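Local structure of peptidase, M20/M25/M40 family (Staphylococcus aureus, 4EWT) at residues A[158-163]-A[333-338]; A[72-77]-A[131-136]; A[189-194]-A[252-257]; A[178-183]-A[261-266]; A[171-176]-A[322-327]. The protein probably hydrolyses the amide bond of N-acyl amino acids, as a metal-dependent aminoacylase of the M20 peptidase family that holds two manganese ions. One frame throughout, in Å; residues are numbered along the deposited sequence.

Contact 1 of 5, residues A[158-163]-A[333-338]; sequences DHVLGV and EDFAYY
Phe-335, near the beginning of a short helix, points its ring at the backbone of Leu-161 and Gly-162, part of a strand inside the mixed sheet of the M20 catalytic domain. The contact thus joins a helix to one face of a central strand and is buried throughout. CG of Phe-335 lies anti to the backbone N (chi1 -174°), and the ring beyond it meets the strand through CE1 and CZ. Phe-335 CZ stands 3.6 Å from Gly-162 N, and Phe-335 CE1 is almost as near to Gly-162 CA. Gly-162 has no side chain, and the ring comes obliquely up to its backbone. Val-160 flanks the ring: the side chains of Val-160 and Phe-335 run past each other in opposite directions, and Val-160 CG1 comes to 3.8 Å from Phe-335 CE1. The same methyl also meets the base of Tyr-338, three residues on, with Val-160 CG1 at 4.2 Å from Tyr-338 CB. Beyond CB the tyrosine turns away from the strand, and its OH reaches Gln-135. Phe-346 of strand 344-350 meets the Phe-335 ring as well. Ahead of the helix there is a capping bond, in which Phe-335 N donates to the anti lone pair of Glu-333 OE2 at 3.1 Å.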
# COMPACT_ATOMS: atom_id res chain seq x y z
N ASP A 158 -31.67 25.26 32.35
CA ASP A 158 -30.39 25.95 32.46
C ASP A 158 -29.18 25.01 32.29
O ASP A 158 -28.25 25.31 31.54
CB ASP A 158 -30.32 26.70 33.80
CG ASP A 158 -31.32 27.87 33.88
OD1 ASP A 158 -32.36 27.72 34.56
OD2 ASP A 158 -31.06 28.92 33.26
N HIS A 159 -29.21 23.87 32.97
CA HIS A 159 -28.15 22.86 32.88
C HIS A 159 -28.70 21.44 32.77
O HIS A 159 -29.80 21.16 33.27
CB HIS A 159 -27.22 22.92 34.10
CG HIS A 159 -26.42 24.18 34.20
ND1 HIS A 159 -25.19 24.34 33.59
CD2 HIS A 159 -26.66 25.34 34.86
CE1 HIS A 159 -24.72 25.53 33.87
NE2 HIS A 159 -25.58 26.16 34.64
N VAL A 160 -27.94 20.54 32.14
CA VAL A 160 -28.32 19.12 32.08
C VAL A 160 -27.26 18.27 32.77
O VAL A 160 -26.07 18.49 32.60
CB VAL A 160 -28.53 18.61 30.64
CG1 VAL A 160 -29.23 17.24 30.65
CG2 VAL A 160 -29.35 19.60 29.82
N LEU A 161 -27.70 17.31 33.58
CA LEU A 161 -26.79 16.36 34.19
C LEU A 161 -27.22 14.95 33.81
O LEU A 161 -28.41 14.66 33.73
CB LEU A 161 -26.75 16.54 35.72
CG LEU A 161 -25.92 15.56 36.57
CD1 LEU A 161 -24.44 15.67 36.27
CD2 LEU A 161 -26.16 15.78 38.05
N GLY A 162 -26.25 14.09 33.53
CA GLY A 162 -26.54 12.70 33.24
C GLY A 162 -25.51 11.81 33.86
O GLY A 162 -24.38 12.23 34.12
N VAL A 163 -25.89 10.57 34.10
CA VAL A 163 -25.02 9.60 34.71
C VAL A 163 -25.08 8.34 33.87
O VAL A 163 -26.15 7.99 33.37
CB VAL A 163 -25.43 9.28 36.17
CG1 VAL A 163 -24.83 7.97 36.65
CG2 VAL A 163 -25.01 10.41 37.09
N GLU A 333 -22.27 8.69 22.51
CA GLU A 333 -23.36 8.81 23.45
C GLU A 333 -24.23 9.97 22.98
O GLU A 333 -23.70 11.06 22.72
CB GLU A 333 -22.77 9.05 24.85
CG GLU A 333 -23.73 9.56 25.91
CD GLU A 333 -24.86 8.61 26.20
OE1 GLU A 333 -24.57 7.44 26.54
OE2 GLU A 333 -26.03 9.04 26.09
N ASP A 334 -25.54 9.76 22.86
CA ASP A 334 -26.39 10.84 22.35
C ASP A 334 -26.74 11.93 23.37
O ASP A 334 -27.31 12.95 23.00
CB ASP A 334 -27.58 10.32 21.52
CG ASP A 334 -28.87 10.21 22.30
OD1 ASP A 334 -28.85 10.21 23.55
OD2 ASP A 334 -29.93 10.10 21.63
N PHE A 335 -26.34 11.72 24.62
CA PHE A 335 -26.33 12.80 25.61
C PHE A 335 -25.58 14.01 25.05
O PHE A 335 -25.83 15.15 25.46
CB PHE A 335 -25.67 12.35 26.91
CG PHE A 335 -25.76 13.36 28.02
CD1 PHE A 335 -26.84 13.36 28.90
CD2 PHE A 335 -24.74 14.31 28.20
CE1 PHE A 335 -26.93 14.29 29.92
CE2 PHE A 335 -24.82 15.25 29.22
CZ PHE A 335 -25.93 15.24 30.09
N ALA A 336 -24.66 13.75 24.12
CA ALA A 336 -23.85 14.81 23.51
C ALA A 336 -24.69 15.90 22.86
O ALA A 336 -24.26 17.04 22.77
CB ALA A 336 -22.89 14.22 22.51
N TYR A 337 -25.88 15.53 22.38
CA TYR A 337 -26.85 16.49 21.85
C TYR A 337 -27.36 17.47 22.90
O TYR A 337 -27.47 18.66 22.61
CB TYR A 337 -28.03 15.77 21.19
CG TYR A 337 -27.73 15.22 19.81
CD1 TYR A 337 -27.38 16.06 18.76
CD2 TYR A 337 -27.81 13.85 19.56
CE1 TYR A 337 -27.11 15.55 17.49
CE2 TYR A 337 -27.55 13.33 18.31
CZ TYR A 337 -27.20 14.18 17.28
OH TYR A 337 -26.94 13.65 16.04
N TYR A 338 -27.66 16.99 24.11
CA TYR A 338 -27.99 17.89 25.23
C TYR A 338 -26.80 18.80 25.52
O TYR A 338 -26.96 20.01 25.69
CB TYR A 338 -28.32 17.13 26.52
CG TYR A 338 -29.40 16.11 26.38
CD1 TYR A 338 -30.73 16.50 26.18
CD2 TYR A 338 -29.12 14.76 26.47
CE1 TYR A 338 -31.72 15.57 26.04
CE2 TYR A 338 -30.11 13.82 26.33
CZ TYR A 338 -31.42 14.24 26.12
OH TYR A 338 -32.43 13.32 25.98

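Contact 2 of 5, residues A[72-77]-A[131-136]; sequences TLAIRA and VVIHQP
Arg-76 and Gln-135 carry the polar part of this contact between two neighbouring parallel strands. The arginine approaches side-on, giving NE and NH2 to the same oxygen: Arg-76 NE lies 3.1 Å and Arg-76 NH2 3.0 Å from Gln-135 OE1. That oxygen sits in the guanidinium plane, yet the guanidinium and amide planes are 61° apart, and both nitrogens reach OE1 from one face of the amide, above its plane. A bend at chi2 of Arg-76 (-88°) sets CD on course for this approach. OE1 probably also accepts from Tyr-338 OH, while Asp-334 and Glu-333 form salt bridges with NH2. The other end of the amide is held too, since Gln-135 NE2 donates to Pro-136 O at 3.3 Å and to Asp-334 OD1. Between the backbones the donors alternate from strand to strand: Val-131 N gives to Leu-73 O, Ile-75 N to Val-131 O, Ile-133 N to Ile-75 O, Ala-77 N to Ile-133 O and Gln-135 N to Ala-77 O. The Ala-77 N to Ile-133 O bond, 2.8 Å long, is nearly straight at 177°. Ile-75, Ala-77 and Val-132 face Met-112 of helix 105-120, which links the two strands as a beta-alpha-beta crossover; Ile-133 and Gln-135 face Met-148 of helix 144-150, and strands 60-65 and 159-166 flank the pair.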
# COMPACT_ATOMS: atom_id res chain seq x y z
N THR A 72 -33.58 25.85 36.62
CA THR A 72 -34.13 24.58 36.20
C THR A 72 -32.99 23.66 35.80
O THR A 72 -32.21 23.96 34.89
CB THR A 72 -35.10 24.76 35.02
OG1 THR A 72 -36.15 25.66 35.39
CG2 THR A 72 -35.71 23.42 34.62
N LEU A 73 -32.90 22.54 36.51
CA LEU A 73 -31.89 21.54 36.25
C LEU A 73 -32.55 20.31 35.67
O LEU A 73 -33.49 19.76 36.26
CB LEU A 73 -31.17 21.17 37.55
CG LEU A 73 -30.17 20.02 37.46
CD1 LEU A 73 -28.99 20.37 36.55
CD2 LEU A 73 -29.68 19.63 38.85
N ALA A 74 -32.05 19.88 34.52
CA ALA A 74 -32.53 18.65 33.92
C ALA A 74 -31.61 17.50 34.30
O ALA A 74 -30.38 17.65 34.30
CB ALA A 74 -32.64 18.78 32.41
N ILE A 75 -32.20 16.37 34.64
CA ILE A 75 -31.45 15.15 34.92
C ILE A 75 -31.94 14.04 33.99
O ILE A 75 -33.14 13.88 33.80
CB ILE A 75 -31.50 14.77 36.42
CG1 ILE A 75 -32.95 14.62 36.91
CG2 ILE A 75 -30.78 15.83 37.26
CD1 ILE A 75 -33.07 14.17 38.35
N ARG A 76 -31.02 13.31 33.39
CA ARG A 76 -31.35 12.47 32.25
C ARG A 76 -31.07 10.98 32.50
O ARG A 76 -30.01 10.62 33.01
CB ARG A 76 -30.61 12.99 31.01
CG ARG A 76 -30.87 12.23 29.73
CD ARG A 76 -29.93 11.05 29.56
NE ARG A 76 -29.80 10.72 28.15
CZ ARG A 76 -28.81 10.03 27.61
NH1 ARG A 76 -27.82 9.53 28.37
NH2 ARG A 76 -28.81 9.83 26.31
N ALA A 77 -32.05 10.14 32.15
CA ALA A 77 -31.89 8.68 32.14
C ALA A 77 -32.47 8.12 30.86
O ALA A 77 -33.61 8.42 30.51
CB ALA A 77 -32.57 8.04 33.35
N VAL A 131 -36.23 18.95 35.96
CA VAL A 131 -36.80 18.32 34.78
C VAL A 131 -36.13 16.95 34.65
O VAL A 131 -34.96 16.86 34.29
CB VAL A 131 -36.59 19.17 33.49
CG1 VAL A 131 -37.04 18.42 32.26
CG2 VAL A 131 -37.34 20.49 33.61
N VAL A 132 -36.87 15.90 34.95
CA VAL A 132 -36.38 14.56 34.75
C VAL A 132 -36.68 14.15 33.31
O VAL A 132 -37.83 14.24 32.87
CB VAL A 132 -37.02 13.57 35.73
CG1 VAL A 132 -36.48 12.18 35.51
CG2 VAL A 132 -36.76 14.03 37.16
N ILE A 133 -35.64 13.73 32.60
CA ILE A 133 -35.75 13.30 31.21
C ILE A 133 -35.59 11.79 31.12
O ILE A 133 -34.50 11.26 31.36
CB ILE A 133 -34.69 14.01 30.32
CG1 ILE A 133 -34.89 15.53 30.32
CG2 ILE A 133 -34.72 13.47 28.88
CD1 ILE A 133 -33.74 16.31 29.69
N HIS A 134 -36.67 11.09 30.80
CA HIS A 134 -36.60 9.66 30.50
C HIS A 134 -36.56 9.50 28.98
O HIS A 134 -37.56 9.73 28.30
CB HIS A 134 -37.80 8.92 31.12
CG HIS A 134 -37.71 8.76 32.61
ND1 HIS A 134 -38.49 9.49 33.48
CD2 HIS A 134 -36.94 7.95 33.38
CE1 HIS A 134 -38.21 9.13 34.72
NE2 HIS A 134 -37.27 8.21 34.69
N GLN A 135 -35.39 9.12 28.47
CA GLN A 135 -35.11 9.15 27.03
C GLN A 135 -35.09 7.77 26.38
O GLN A 135 -34.40 6.87 26.85
CB GLN A 135 -33.78 9.86 26.78
CG GLN A 135 -33.49 10.18 25.31
CD GLN A 135 -32.01 10.32 25.03
OE1 GLN A 135 -31.34 11.23 25.53
NE2 GLN A 135 -31.47 9.41 24.23
N PRO A 136 -35.86 7.60 25.29
CA PRO A 136 -35.77 6.40 24.47
C PRO A 136 -34.68 6.54 23.41
O PRO A 136 -34.06 7.61 23.30
CB PRO A 136 -37.13 6.36 23.78
CG PRO A 136 -37.47 7.78 23.59
CD PRO A 136 -36.95 8.48 24.82

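Contact 3 of 5, residues A[189-194]-A[252-257]; sequences KLKVQG and VVEIEG
Val-192 and Val-253 face each other at the apolar centre, with Val-192 CB 3.9 Å from Val-253 CG2. On the same face, Val-192 CG2 meets Ile-255 CD1 at 4.3 Å, and Leu-190 sets its CB opposite that of Ile-255. Phe-215 and Ala-211 of helix 208-226 close over Leu-190 and Val-192. Val-192 with Val-253 and Leu-190 with Ile-255 are hydrogen-bonded pairs of an antiparallel sheet, each bound in both directions; the bond from Val-192 N to Val-253 O, 3.0 Å long, is almost perfectly straight at 179°. The sheet and the helix packed on it make two layers, alpha on beta, in what corresponds to the lid, or dimerisation, domain of M20 enzymes. Turned to the other face are Lys-189, Lys-191, Val-252, Glu-254 and Glu-256. Val-252 CG2 touches Lys-191 CG at 3.7 Å, an aliphatic contact among charged neighbours. Lys-191 runs beside Glu-254, pointing the same way, and Lys-191 CD lies 3.5 Å from Glu-254 OE2. Lys-189 and Glu-256 are likewise side by side: Lys-189 CE comes to 3.4 Å from Glu-256 OE2. Their charged tips stay apart, however, with Lys-189 NZ 4.6 Å from Glu-256 OE2, beyond a salt bridge, and Phe-246 of a second subunit packs on both residues.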
# COMPACT_ATOMS: atom_id res chain seq x y z
N LYS A 189 -20.38 5.60 3.19
CA LYS A 189 -20.41 4.55 2.19
C LYS A 189 -19.65 5.08 1.00
O LYS A 189 -19.82 6.23 0.61
CB LYS A 189 -21.85 4.22 1.78
CG LYS A 189 -22.71 3.72 2.93
CD LYS A 189 -24.14 3.45 2.49
CE LYS A 189 -24.97 2.85 3.63
NZ LYS A 189 -26.41 3.24 3.53
N LEU A 190 -18.79 4.25 0.43
CA LEU A 190 -18.06 4.65 -0.75
C LEU A 190 -18.26 3.61 -1.83
O LEU A 190 -17.99 2.41 -1.63
CB LEU A 190 -16.57 4.82 -0.45
CG LEU A 190 -15.63 5.03 -1.65
CD1 LEU A 190 -15.85 6.38 -2.38
CD2 LEU A 190 -14.20 4.92 -1.16
N LYS A 191 -18.76 4.06 -2.97
CA LYS A 191 -18.86 3.18 -4.10
C LYS A 191 -17.69 3.49 -5.02
O LYS A 191 -17.46 4.64 -5.34
CB LYS A 191 -20.20 3.34 -4.83
CG LYS A 191 -20.27 2.52 -6.11
CD LYS A 191 -21.69 2.37 -6.64
CE LYS A 191 -22.18 3.65 -7.27
NZ LYS A 191 -23.38 3.40 -8.16
N VAL A 192 -16.94 2.45 -5.37
CA VAL A 192 -15.80 2.58 -6.28
C VAL A 192 -16.19 1.85 -7.56
O VAL A 192 -16.31 0.62 -7.58
CB VAL A 192 -14.49 1.98 -5.68
CG1 VAL A 192 -13.32 2.15 -6.64
CG2 VAL A 192 -14.12 2.63 -4.30
N GLN A 193 -16.44 2.62 -8.62
CA GLN A 193 -16.84 2.07 -9.89
C GLN A 193 -15.67 2.09 -10.87
O GLN A 193 -15.19 3.16 -11.25
CB GLN A 193 -18.04 2.87 -10.45
CG GLN A 193 -18.47 2.54 -11.89
CD GLN A 193 -19.21 1.23 -11.99
OE1 GLN A 193 -18.75 0.29 -12.65
NE2 GLN A 193 -20.38 1.14 -11.34
N GLY A 194 -15.19 0.90 -11.23
CA GLY A 194 -14.23 0.73 -12.32
C GLY A 194 -14.97 0.23 -13.56
O GLY A 194 -16.05 0.69 -13.89
N VAL A 252 -17.20 -3.06 -9.62
CA VAL A 252 -17.61 -2.17 -8.56
C VAL A 252 -17.36 -2.82 -7.19
O VAL A 252 -17.58 -4.02 -7.03
CB VAL A 252 -19.08 -1.70 -8.71
CG1 VAL A 252 -20.03 -2.87 -8.72
CG2 VAL A 252 -19.47 -0.71 -7.62
N VAL A 253 -16.83 -2.05 -6.25
CA VAL A 253 -16.81 -2.47 -4.85
C VAL A 253 -17.56 -1.45 -3.98
O VAL A 253 -17.58 -0.24 -4.26
CB VAL A 253 -15.38 -2.80 -4.28
CG1 VAL A 253 -14.61 -3.80 -5.18
CG2 VAL A 253 -14.55 -1.58 -4.05
N GLU A 254 -18.24 -1.90 -2.96
CA GLU A 254 -18.86 -1.03 -1.99
C GLU A 254 -18.18 -1.11 -0.67
O GLU A 254 -18.07 -2.13 -0.10
CB GLU A 254 -20.32 -1.33 -1.75
CG GLU A 254 -21.13 -1.41 -2.92
CD GLU A 254 -21.75 -0.15 -3.32
OE1 GLU A 254 -21.57 0.87 -2.66
OE2 GLU A 254 -22.41 -0.19 -4.34
N ILE A 255 -17.73 0.02 -0.23
CA ILE A 255 -17.03 0.14 1.03
C ILE A 255 -17.91 0.88 2.03
O ILE A 255 -18.51 1.89 1.71
CB ILE A 255 -15.67 0.84 0.85
CG1 ILE A 255 -14.65 -0.15 0.26
CG2 ILE A 255 -15.20 1.46 2.18
CD1 ILE A 255 -13.54 0.54 -0.55
N GLU A 256 -18.00 0.34 3.25
CA GLU A 256 -18.67 1.05 4.31
C GLU A 256 -17.75 1.19 5.51
O GLU A 256 -17.04 0.24 5.89
CB GLU A 256 -19.97 0.35 4.71
CG GLU A 256 -21.05 0.38 3.63
CD GLU A 256 -22.33 -0.31 4.07
OE1 GLU A 256 -22.30 -0.98 5.12
OE2 GLU A 256 -23.36 -0.17 3.37
N GLY A 257 -17.75 2.38 6.10
CA GLY A 257 -16.91 2.63 7.26
C GLY A 257 -17.51 3.51 8.33
O GLY A 257 -18.58 4.12 8.16

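Contact 4 of 5, residues A[178-183]-A[261-266]; sequences PGYVQT and GLTDAT
Tyr-180 lays its ring against the turn that leads into helix 264-285. Tyr-180 CB lies 3.4 Å from Leu-262 O and also faces Leu-262 CG. Tyr-180 CG looks toward the same oxygen, and Tyr-180 CD1 comes to 3.1 Å from Leu-262 O. On the other rim, Tyr-180 CD2 meets Thr-263 CG2 at 3.5 Å, while CE2 is closest to Thr-263 CB. Between these rims Thr-263 CA sits over the middle of the ring, 3.8 Å from its centroid and 11° off the normal, a CH-pi contact that places the N-cap residue over one face. CE1 and CZ extend toward Asp-264 N. At the tip, Tyr-180 OH lies 3.5 Å from Asp-264 OD2. A water 3.1 Å from Tyr-180 OH accepts from Ala-265 N, tying the phenol to the first turn of the helix. Tyr-301 meets the same ring in a T-shaped (edge-to-face) stack. Further along, Leu-262 CD1 rests on the backbone of Gln-182, and Thr-183 CG2 approaches Leu-262 CB. Strand 179-193 here appears to pass from the metal-binding domain to the second domain, to which helix 264-285 probably belongs, an arrangement consistent with the interdomain hinge of two-domain M20 enzymes.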
# COMPACT_ATOMS: atom_id res chain seq x y z
N PRO A 178 -13.97 17.34 32.73
CA PRO A 178 -14.48 18.48 31.97
C PRO A 178 -14.02 18.40 30.52
O PRO A 178 -13.08 17.66 30.21
CB PRO A 178 -13.84 19.70 32.66
CG PRO A 178 -12.58 19.17 33.25
CD PRO A 178 -12.87 17.73 33.64
N GLY A 179 -14.68 19.15 29.64
CA GLY A 179 -14.32 19.15 28.23
C GLY A 179 -14.81 17.89 27.54
O GLY A 179 -15.72 17.21 28.04
N TYR A 180 -14.18 17.57 26.41
CA TYR A 180 -14.57 16.41 25.60
C TYR A 180 -14.31 15.08 26.30
O TYR A 180 -13.18 14.77 26.68
CB TYR A 180 -13.84 16.43 24.27
CG TYR A 180 -14.29 17.51 23.31
CD1 TYR A 180 -15.48 17.37 22.59
CD2 TYR A 180 -13.53 18.65 23.10
CE1 TYR A 180 -15.90 18.35 21.68
CE2 TYR A 180 -13.93 19.63 22.20
CZ TYR A 180 -15.11 19.47 21.49
OH TYR A 180 -15.50 20.44 20.60
N VAL A 181 -15.36 14.28 26.44
CA VAL A 181 -15.28 13.10 27.30
C VAL A 181 -15.67 11.79 26.57
O VAL A 181 -15.27 10.71 26.99
CB VAL A 181 -16.08 13.30 28.62
CG1 VAL A 181 -17.57 13.53 28.34
CG2 VAL A 181 -15.87 12.13 29.58
N GLN A 182 -16.45 11.92 25.50
CA GLN A 182 -16.81 10.78 24.64
C GLN A 182 -16.80 11.20 23.18
O GLN A 182 -17.11 12.34 22.86
CB GLN A 182 -18.15 10.14 25.06
CG GLN A 182 -17.98 9.38 26.37
CD GLN A 182 -19.15 8.54 26.81
OE1 GLN A 182 -19.49 8.54 27.99
NE2 GLN A 182 -19.74 7.78 25.90
N THR A 183 -16.43 10.27 22.31
CA THR A 183 -16.16 10.56 20.91
C THR A 183 -17.44 10.81 20.15
O THR A 183 -18.48 10.27 20.49
CB THR A 183 -15.41 9.39 20.20
OG1 THR A 183 -16.22 8.21 20.23
CG2 THR A 183 -14.10 9.10 20.87
N GLY A 261 -14.20 10.67 16.41
CA GLY A 261 -13.28 11.75 16.77
C GLY A 261 -13.70 12.25 18.13
O GLY A 261 -14.89 12.46 18.37
N LEU A 262 -12.73 12.45 19.02
CA LEU A 262 -13.05 12.89 20.37
C LEU A 262 -13.45 14.38 20.43
O LEU A 262 -14.17 14.80 21.33
CB LEU A 262 -11.88 12.58 21.34
CG LEU A 262 -12.01 13.02 22.80
CD1 LEU A 262 -13.20 12.34 23.49
CD2 LEU A 262 -10.69 12.78 23.56
N THR A 263 -13.00 15.17 19.46
CA THR A 263 -13.47 16.56 19.37
C THR A 263 -14.16 16.77 18.02
O THR A 263 -13.98 15.96 17.10
CB THR A 263 -12.32 17.58 19.54
OG1 THR A 263 -11.52 17.60 18.36
CG2 THR A 263 -11.43 17.24 20.75
N ASP A 264 -14.93 17.84 17.90
CA ASP A 264 -15.51 18.25 16.62
C ASP A 264 -14.44 18.59 15.57
O ASP A 264 -14.63 18.28 14.40
CB ASP A 264 -16.39 19.49 16.80
CG ASP A 264 -17.55 19.25 17.72
OD1 ASP A 264 -17.95 18.06 17.93
OD2 ASP A 264 -18.08 20.26 18.24
N ALA A 265 -13.36 19.24 15.98
CA ALA A 265 -12.27 19.57 15.05
C ALA A 265 -11.65 18.28 14.46
O ALA A 265 -11.38 18.20 13.26
CB ALA A 265 -11.22 20.42 15.71
N THR A 266 -11.46 17.27 15.31
CA THR A 266 -10.95 15.96 14.87
C THR A 266 -11.91 15.29 13.87
O THR A 266 -11.47 14.77 12.84
CB THR A 266 -10.68 15.03 16.06
OG1 THR A 266 -9.68 15.64 16.89
CG2 THR A 266 -10.14 13.62 15.59
O HOH W 1 -13.03 20.88 18.71

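Contact 5 of 5, residues A[171-176]-A[322-327]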
# COMPACT_ATOMS: atom_id res chain seq x y z
N THR A 171 -16.46 0.01 41.35
CA THR A 171 -17.59 0.36 42.21
C THR A 171 -17.08 0.96 43.51
O THR A 171 -16.01 0.59 44.01
CB THR A 171 -18.46 -0.88 42.51
OG1 THR A 171 -18.78 -1.54 41.27
CG2 THR A 171 -19.75 -0.49 43.20
N GLY A 172 -17.83 1.91 44.06
CA GLY A 172 -17.45 2.61 45.27
C GLY A 172 -17.10 4.07 45.04
O GLY A 172 -16.76 4.78 45.99
N LYS A 173 -17.17 4.51 43.78
CA LYS A 173 -16.95 5.92 43.45
C LYS A 173 -17.56 6.39 42.13
O LYS A 173 -17.99 5.59 41.30
CB LYS A 173 -15.46 6.30 43.52
CG LYS A 173 -14.49 5.29 42.97
CD LYS A 173 -13.10 5.61 43.49
CE LYS A 173 -12.13 4.47 43.21
NZ LYS A 173 -10.97 4.55 44.13
N VAL A 174 -17.62 7.71 41.98
CA VAL A 174 -18.12 8.37 40.77
C VAL A 174 -16.98 9.09 40.06
O VAL A 174 -16.04 9.57 40.70
CB VAL A 174 -19.28 9.37 41.07
CG1 VAL A 174 -20.55 8.63 41.44
CG2 VAL A 174 -18.89 10.37 42.15
N TYR A 175 -17.09 9.18 38.74
CA TYR A 175 -16.01 9.69 37.89
C TYR A 175 -16.46 10.83 36.98
O TYR A 175 -17.61 10.87 36.52
CB TYR A 175 -15.42 8.55 37.06
CG TYR A 175 -15.01 7.33 37.88
CD1 TYR A 175 -13.74 7.24 38.44
CD2 TYR A 175 -15.90 6.28 38.08
CE1 TYR A 175 -13.36 6.12 39.19
CE2 TYR A 175 -15.54 5.17 38.83
CZ TYR A 175 -14.28 5.09 39.38
OH TYR A 175 -13.93 3.97 40.12
N TYR A 176 -15.54 11.76 36.74
CA TYR A 176 -15.82 12.98 35.98
C TYR A 176 -14.62 13.47 35.16
O TYR A 176 -13.47 13.12 35.44
CB TYR A 176 -16.27 14.10 36.93
CG TYR A 176 -15.15 14.80 37.68
CD1 TYR A 176 -14.66 16.04 37.25
CD2 TYR A 176 -14.58 14.23 38.82
CE1 TYR A 176 -13.63 16.70 37.94
CE2 TYR A 176 -13.55 14.88 39.52
CZ TYR A 176 -13.08 16.11 39.07
OH TYR A 176 -12.07 16.75 39.77
N GLY A 322 -16.26 7.85 46.80
CA GLY A 322 -15.23 8.79 46.35
C GLY A 322 -15.58 9.47 45.04
O GLY A 322 -16.46 9.02 44.31
N VAL A 323 -14.90 10.58 44.76
CA VAL A 323 -15.10 11.33 43.52
C VAL A 323 -13.74 11.64 42.94
O VAL A 323 -12.89 12.23 43.62
CB VAL A 323 -15.85 12.66 43.77
CG1 VAL A 323 -16.30 13.28 42.44
CG2 VAL A 323 -17.04 12.46 44.69
N GLU A 324 -13.51 11.25 41.68
CA GLU A 324 -12.21 11.50 41.04
C GLU A 324 -12.24 11.62 39.52
O GLU A 324 -13.16 11.13 38.85
CB GLU A 324 -11.16 10.47 41.47
CG GLU A 324 -11.53 9.01 41.18
CD GLU A 324 -10.37 8.07 41.42
OE1 GLU A 324 -10.39 7.34 42.43
OE2 GLU A 324 -9.43 8.07 40.60
N MET A 325 -11.21 12.28 38.99
CA MET A 325 -11.03 12.49 37.56
C MET A 325 -10.87 11.18 36.81
O MET A 325 -10.34 10.21 37.36
CB MET A 325 -9.80 13.36 37.32
CG MET A 325 -10.06 14.85 37.40
SD MET A 325 -10.04 15.62 35.76
CE MET A 325 -10.10 17.35 36.22
N CYS A 326 -11.35 11.15 35.57
CA CYS A 326 -11.19 9.98 34.72
C CYS A 326 -10.74 10.34 33.31
O CYS A 326 -10.76 11.51 32.92
CB CYS A 326 -12.46 9.12 34.70
SG CYS A 326 -13.86 9.78 33.75
N GLU A 327 -10.32 9.33 32.56
CA GLU A 327 -9.93 9.49 31.16
C GLU A 327 -11.18 9.59 30.27
O GLU A 327 -12.27 9.19 30.71
CB GLU A 327 -9.05 8.32 30.72
CG GLU A 327 -7.71 8.23 31.45
CD GLU A 327 -6.70 9.29 31.03
OE1 GLU A 327 -6.86 9.90 29.95
OE2 GLU A 327 -5.72 9.50 31.77
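Tyr-176 and Met-325 form the densest part of this parallel strand pair, at the edge of the mixed sheet of the catalytic domain. The tyrosine ring lies across the backbone of the partner strand, with Met-325 CA over one face and Tyr-176 CD2 3.4 Å from Glu-324 O. At its far end, Tyr-176 CZ touches Met-325 CG at 3.7 Å. The valines Val-174 and Val-323 stand side by side, CG2 of Val-174 at 3.8 Å from CG2 of Val-323, and helix 304-316 packs on Val-323 and Tyr-176. Five backbone hydrogen bonds run the length of the pair, from Gly-322 N to Gly-172 O through to Cys-326 N to Tyr-176 O. On the opposite face Tyr-175 CB packs closely, 3.8 Å from Cys-326 CB, but the Lys-173 and Glu-324 end is looser and partly exposed. There the two side chains cross at a slant, joined by a salt bridge, Lys-173 NZ to Glu-324 OE1 3.3 Å, whose hydrogen bond is weak, and Glu-324 CG rests beside the Tyr-175 ring. Strand 322-325 is an outermost strand of the sheet within this chain, and its Met-325 packs on Met-325 of a third subunit. Within the chain, Met-325 SD makes an oblique Met-aromatic contact, 4.8 Å from the Tyr-176 ring centroid.

Contacts 1, 2 and 5 belong to one mixed sheet, while contacts 3 and 4 share strand 179-193, which appears to run from the domain junction into the second domain. Contacts 1 and 2 are fully buried, on adjacent strands, and meet directly through a network of charged and amide groups, close to the two manganese sites, which share Cys-103. Contact 5, at the sheet's edge, mixes aromatic packing with a single salt bridge. Contact 3, about 41 Å from contact 2 between centres, is two-faced, with an aliphatic face under the helix and a mainly charged one on the other side. Contact 4 stands between the domains and touches both contact 1 and contact 5.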